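Local coordinates for aminotransferase (Streptomyces pactum, PDB 4ZM4), which belongs to the class-III aminotransferases, a family of pyridoxal-5'-phosphate-dependent enzymes, and binds its cofactor in sites shared between two subunits, at residues M33-R45 / Q403-P415. The protein carries 1 engineered substitution. Numbering follows the deposited sequence.
Sequences MRAAAVPLPLVVR and QTLAQKEGVYFHP. With P3B ((3E,4R,5R)-4,5-dihydroxy-3-{[(Z)-{3-hydroxy-2-methyl-5-[(phosphonooxy)methyl]pyridin-4(1H)-ylidene}methyl]imino}cyclohex-1-ene-1-carboxylic acid), chain H.
Q407, near the end of helix 396-408, reaches out to the loop of 33-45 and grips it at L40. Its CB leaves the helix toward that loop, and CG, anti to the backbone N (chi1 -171°), carries the amide across. CD lies 3.6 Å from L40 O; OE1 faces the edge of the Y412 ring, in its plane, and accepts a weak bond from Q403 NE2. At the tip, NE2 donates to L40 O over 2.7 Å. The acceptor lies near the amide plane of Q407, while the donor stands above the carbonyl plane of L40, off its lone pairs. A second N-H goes to a water that donates to P41 O, and the CB atoms of L40 and L42 flank the same nitrogen. Glutamine suits this place because one uncharged group can both donate and accept.

Farther along, the hydroxyl of Y412 donates to A37 O across 2.6 Å, the carbonyl oxygen lying at the ring's edge. The methyl of A37 leaves room for H414, whose NE2 lies 3.5 Å from A37 CB while its ND1 accepts a bond from the backbone N of N416. P39 CD rests on P415 CG at 3.7 Å, ring against ring, and L40 CD2 lies 3.8 Å from K408 CG.

From A37 the chain runs back to R34, whose NE donates to P3B OAD (3.0 Å) and whose NH1 and NH2 bond backbone carbonyls of the second subunit. Two loop carbonyls are thus satisfied by neutral side-chain donors, which ties the segment carrying a ligand-binding arginine to the C-terminal part of the fold.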
loop_
_atom_site.group_PDB
_atom_site.type_symbol
_atom_site.label_atom_id
_atom_site.label_comp_id
_atom_site.label_asym_id
_atom_site.label_seq_id
_atom_site.Cartn_x
_atom_site.Cartn_y
_atom_site.Cartn_z
ATOM N N MET B 33 7.595 -5.050 13.021
ATOM C CA MET B 33 7.386 -6.399 13.552
ATOM C C MET B 33 8.348 -7.390 12.903
ATOM O O MET B 33 9.023 -8.168 13.603
ATOM C CB MET B 33 5.971 -6.907 13.307
ATOM C CG MET B 33 4.865 -6.162 14.038
ATOM S SD MET B 33 3.783 -5.269 12.872
ATOM C CE MET B 33 4.603 -3.685 12.948
ATOM N N ARG B 34 8.407 -7.376 11.567
ATOM C CA ARG B 34 9.209 -8.341 10.824
ATOM C C ARG B 34 10.728 -8.128 10.979
ATOM O O ARG B 34 11.521 -8.963 10.558
ATOM C CB ARG B 34 8.812 -8.366 9.343
ATOM C CG ARG B 34 7.393 -8.820 9.080
ATOM C CD ARG B 34 7.106 -8.999 7.598
ATOM N NE ARG B 34 6.925 -7.725 6.895
ATOM C CZ ARG B 34 7.713 -7.229 5.941
ATOM N NH1 ARG B 34 8.779 -7.899 5.500
ATOM N NH2 ARG B 34 7.429 -6.050 5.412
ATOM N N ALA B 35 11.126 -7.022 11.594
ATOM C CA ALA B 35 12.535 -6.804 11.935
ATOM C C ALA B 35 12.940 -7.529 13.224
ATOM O O ALA B 35 14.137 -7.692 13.484
ATOM C CB ALA B 35 12.839 -5.314 12.033
ATOM N N ALA B 36 11.961 -7.960 14.022
ATOM C CA ALA B 36 12.231 -8.791 15.215
ATOM C C ALA B 36 11.955 -10.279 14.973
ATOM O O ALA B 36 11.951 -11.085 15.910
ATOM C CB ALA B 36 11.375 -8.291 16.382
ATOM N N ALA B 37 11.744 -10.650 13.709
ATOM C CA ALA B 37 11.302 -11.992 13.345
ATOM C C ALA B 37 12.448 -12.933 12.957
ATOM O O ALA B 37 12.228 -14.093 12.594
ATOM C CB ALA B 37 10.313 -11.895 12.198
ATOM N N VAL B 38 13.672 -12.451 13.056
ATOM C CA VAL B 38 14.845 -13.233 12.669
ATOM C C VAL B 38 15.982 -12.962 13.671
ATOM O O VAL B 38 17.048 -12.473 13.299
ATOM C CB VAL B 38 15.305 -12.927 11.238
ATOM C CG1 VAL B 38 16.220 -14.020 10.703
ATOM C CG2 VAL B 38 14.120 -12.748 10.318
ATOM N N PRO B 39 15.741 -13.267 14.957
ATOM C CA PRO B 39 16.782 -13.025 15.965
ATOM C C PRO B 39 18.058 -13.853 15.744
ATOM O O PRO B 39 19.125 -13.449 16.203
ATOM C CB PRO B 39 16.096 -13.405 17.278
ATOM C CG PRO B 39 15.002 -14.351 16.874
ATOM C CD PRO B 39 14.540 -13.901 15.530
ATOM N N LEU B 40 17.932 -15.011 15.097
ATOM C CA LEU B 40 19.076 -15.688 14.515
ATOM C C LEU B 40 19.062 -15.292 13.049
ATOM O O LEU B 40 18.185 -15.698 12.289
ATOM C CB LEU B 40 18.984 -17.208 14.663
ATOM C CG LEU B 40 20.222 -17.953 14.117
ATOM C CD1 LEU B 40 21.427 -17.750 15.038
ATOM C CD2 LEU B 40 19.954 -19.448 13.902
ATOM N N PRO B 41 20.010 -14.470 12.637
ATOM C CA PRO B 41 19.908 -13.866 11.305
ATOM C C PRO B 41 19.722 -14.852 10.177
ATOM O O PRO B 41 20.353 -15.917 10.169
ATOM C CB PRO B 41 21.233 -13.126 11.152
ATOM C CG PRO B 41 21.619 -12.781 12.550
ATOM C CD PRO B 41 21.100 -13.887 13.430
ATOM N N LEU B 42 18.878 -14.461 9.212
ATOM C CA LEU B 42 18.618 -15.205 7.995
ATOM C C LEU B 42 18.334 -14.190 6.919
ATOM O O LEU B 42 17.382 -13.425 7.047
ATOM C CB LEU B 42 17.402 -16.109 8.188
ATOM C CG LEU B 42 17.142 -17.205 7.143
ATOM C CD1 LEU B 42 15.873 -17.944 7.523
ATOM C CD2 LEU B 42 17.011 -16.685 5.717
ATOM N N VAL B 43 19.165 -14.155 5.880
ATOM C CA VAL B 43 18.936 -13.295 4.754
ATOM C C VAL B 43 18.677 -14.161 3.534
ATOM O O VAL B 43 19.456 -15.046 3.207
ATOM C CB VAL B 43 20.138 -12.362 4.475
ATOM C CG1 VAL B 43 19.826 -11.438 3.311
ATOM C CG2 VAL B 43 20.489 -11.551 5.700
ATOM N N VAL B 44 17.597 -13.881 2.826
ATOM C CA VAL B 44 17.198 -14.721 1.691
ATOM C C VAL B 44 17.963 -14.357 0.436
ATOM O O VAL B 44 18.233 -13.182 0.188
ATOM C CB VAL B 44 15.676 -14.610 1.408
ATOM C CG1 VAL B 44 15.295 -15.448 0.199
ATOM C CG2 VAL B 44 14.885 -15.068 2.640
ATOM N N ARG B 45 18.357 -15.376 -0.306
ATOM C CA ARG B 45 18.956 -15.234 -1.614
ATOM C C ARG B 45 17.933 -15.591 -2.718
ATOM O O ARG B 45 17.879 -14.949 -3.760
ATOM C CB ARG B 45 20.161 -16.165 -1.718
ATOM C CG ARG B 45 20.663 -16.425 -3.151
ATOM C CD ARG B 45 22.095 -16.960 -3.144
ATOM N NE ARG B 45 23.021 -15.958 -2.617
ATOM C CZ ARG B 45 24.299 -16.185 -2.295
ATOM N NH1 ARG B 45 24.817 -17.403 -2.421
ATOM N NH2 ARG B 45 25.061 -15.201 -1.821
ATOM N N GLN B 403 12.610 -21.936 18.335
ATOM C CA GLN B 403 12.656 -21.557 16.922
ATOM C C GLN B 403 14.077 -21.286 16.415
ATOM O O GLN B 403 14.360 -21.587 15.265
ATOM C CB GLN B 403 11.647 -20.428 16.537
ATOM C CG GLN B 403 12.157 -19.010 16.411
ATOM C CD GLN B 403 13.129 -18.715 15.285
ATOM O OE1 GLN B 403 14.169 -18.168 15.548
ATOM N NE2 GLN B 403 12.760 -18.972 14.059
ATOM N N THR B 404 14.966 -20.744 17.254
ATOM C CA THR B 404 16.422 -20.678 16.908
ATOM C C THR B 404 16.951 -22.067 16.584
ATOM O O THR B 404 17.683 -22.254 15.609
ATOM C CB THR B 404 17.258 -20.066 18.059
ATOM O OG1 THR B 404 16.909 -18.692 18.241
ATOM C CG2 THR B 404 18.745 -20.158 17.798
ATOM N N LEU B 405 16.573 -23.053 17.403
ATOM C CA LEU B 405 17.071 -24.417 17.233
ATOM C C LEU B 405 16.521 -25.022 15.962
ATOM O O LEU B 405 17.248 -25.675 15.210
ATOM C CB LEU B 405 16.718 -25.275 18.456
ATOM C CG LEU B 405 17.546 -24.980 19.728
ATOM C CD1 LEU B 405 16.848 -25.485 20.984
ATOM C CD2 LEU B 405 18.950 -25.565 19.596
ATOM N N ALA B 406 15.228 -24.811 15.730
ATOM C CA ALA B 406 14.559 -25.305 14.515
ATOM C C ALA B 406 15.159 -24.681 13.276
ATOM O O ALA B 406 15.422 -25.368 12.307
ATOM C CB ALA B 406 13.056 -25.018 14.579
ATOM N N GLN B 407 15.419 -23.377 13.336
ATOM C CA GLN B 407 16.003 -22.655 12.209
ATOM C C GLN B 407 17.346 -23.240 11.827
ATOM O O GLN B 407 17.612 -23.444 10.641
ATOM C CB GLN B 407 16.144 -21.177 12.514
ATOM C CG GLN B 407 16.541 -20.323 11.313
ATOM C CD GLN B 407 16.520 -18.827 11.608
ATOM O OE1 GLN B 407 15.513 -18.283 12.092
ATOM N NE2 GLN B 407 17.629 -18.146 11.316
ATOM N N LYS B 408 18.174 -23.550 12.828
ATOM C CA LYS B 408 19.423 -24.249 12.594
ATOM C C LYS B 408 19.235 -25.618 12.000
ATOM O O LYS B 408 20.062 -26.049 11.196
ATOM C CB LYS B 408 20.223 -24.415 13.877
ATOM C CG LYS B 408 20.828 -23.137 14.376
ATOM C CD LYS B 408 21.402 -23.397 15.747
ATOM C CE LYS B 408 22.292 -22.259 16.194
ATOM N NZ LYS B 408 23.339 -22.839 17.073
ATOM N N GLU B 409 18.190 -26.333 12.414
ATOM C CA GLU B 409 17.863 -27.620 11.793
ATOM C C GLU B 409 17.261 -27.483 10.390
ATOM O O GLU B 409 16.970 -28.479 9.750
ATOM C CB GLU B 409 16.911 -28.423 12.685
ATOM C CG GLU B 409 17.469 -28.804 14.049
ATOM C CD GLU B 409 18.705 -29.691 13.973
ATOM O OE1 GLU B 409 18.903 -30.400 12.972
ATOM O OE2 GLU B 409 19.458 -29.728 14.968
ATOM N N GLY B 410 17.045 -26.258 9.914
ATOM C CA GLY B 410 16.530 -26.020 8.562
ATOM C C GLY B 410 15.033 -25.882 8.447
ATOM O O GLY B 410 14.456 -26.182 7.407
ATOM N N VAL B 411 14.385 -25.416 9.516
ATOM C CA VAL B 411 12.937 -25.144 9.514
ATOM C C VAL B 411 12.721 -23.751 10.119
ATOM O O VAL B 411 13.128 -23.508 11.253
ATOM C CB VAL B 411 12.173 -26.204 10.325
ATOM C CG1 VAL B 411 10.683 -25.855 10.465
ATOM C CG2 VAL B 411 12.334 -27.574 9.682
ATOM N N TYR B 412 12.078 -22.853 9.368
ATOM C CA TYR B 412 11.763 -21.534 9.869
ATOM C C TYR B 412 10.286 -21.385 10.199
ATOM O O TYR B 412 9.436 -21.550 9.328
ATOM C CB TYR B 412 12.161 -20.440 8.876
ATOM C CG TYR B 412 11.809 -19.058 9.360
ATOM C CD1 TYR B 412 12.563 -18.431 10.327
ATOM C CD2 TYR B 412 10.681 -18.387 8.884
ATOM C CE1 TYR B 412 12.241 -17.167 10.812
ATOM C CE2 TYR B 412 10.340 -17.119 9.366
ATOM C CZ TYR B 412 11.130 -16.518 10.328
ATOM O OH TYR B 412 10.816 -15.261 10.798
ATOM N N PHE B 413 10.007 -20.989 11.445
ATOM C CA PHE B 413 8.747 -20.377 11.806
ATOM C C PHE B 413 9.032 -19.102 12.629
ATOM O O PHE B 413 10.136 -18.935 13.089
ATOM C CB PHE B 413 7.832 -21.369 12.542
ATOM C CG PHE B 413 8.463 -22.038 13.719
ATOM C CD1 PHE B 413 8.413 -21.444 14.957
ATOM C CD2 PHE B 413 9.108 -23.241 13.593
ATOM C CE1 PHE B 413 9.003 -22.043 16.048
ATOM C CE2 PHE B 413 9.687 -23.855 14.684
ATOM C CZ PHE B 413 9.634 -23.259 15.921
ATOM N N HIS B 414 8.030 -18.232 12.817
ATOM C CA HIS B 414 8.196 -16.984 13.581
ATOM C C HIS B 414 8.442 -17.311 15.077
ATOM O O HIS B 414 7.783 -18.180 15.627
ATOM C CB HIS B 414 6.964 -16.102 13.440
ATOM C CG HIS B 414 7.165 -14.686 13.879
ATOM N ND1 HIS B 414 7.311 -14.317 15.199
ATOM C CD2 HIS B 414 7.190 -13.535 13.168
ATOM C CE1 HIS B 414 7.464 -13.015 15.284
ATOM N NE2 HIS B 414 7.366 -12.510 14.069
ATOM N N PRO B 415 9.383 -16.609 15.723
ATOM C CA PRO B 415 9.728 -16.902 17.117
ATOM C C PRO B 415 8.652 -16.655 18.158
ATOM O O PRO B 415 8.748 -17.223 19.254
ATOM C CB PRO B 415 10.915 -15.980 17.418
ATOM C CG PRO B 415 11.096 -15.118 16.226
ATOM C CD PRO B 415 10.368 -15.727 15.077
HETATM O OAH P3B H . -1.036 -3.632 5.638
HETATM P PBA P3B H . -0.971 -5.161 5.225
HETATM O OAI P3B H . 0.270 -5.656 5.904
HETATM O OAC P3B H . -0.879 -5.387 3.725
HETATM O OAQ P3B H . -2.350 -5.762 5.956
HETATM C CAM P3B H . -2.792 -5.333 7.284
HETATM C CAV P3B H . -3.524 -6.368 7.810
HETATM C CAL P3B H . -4.906 -6.239 7.793
HETATM N NAP P3B H . -5.671 -7.292 8.276
HETATM C CAU P3B H . -5.084 -8.444 8.748
HETATM C CAA P3B H . -5.843 -9.466 9.253
HETATM C CAW P3B H . -3.766 -8.551 8.797
HETATM O OAE P3B H . -3.252 -9.707 9.275
HETATM C CAX P3B H . -2.918 -7.555 8.308
HETATM C CAJ P3B H . -1.489 -7.703 8.383
HETATM N NAO P3B H . -0.904 -8.740 9.073
HETATM C CAT P3B H . 0.452 -8.830 9.253
HETATM C CAK P3B H . 1.403 -7.821 8.934
HETATM C CAS P3B H . 2.764 -7.913 9.205
HETATM C CAR P3B H . 3.675 -6.913 8.816
HETATM O OAD P3B H . 4.901 -7.039 8.962
HETATM O OAB P3B H . 3.319 -5.841 8.392
HETATM C CAN P3B H . 3.320 -9.070 9.588
HETATM C CAY P3B H . 2.419 -10.290 9.839
HETATM O OAF P3B H . 3.003 -10.866 11.024
HETATM C CAZ P3B H . 0.870 -10.000 9.979
HETATM O OAG P3B H . -0.039 -11.144 9.782
HETATM O O HOH W 1 20.009 -18.727 9.678
#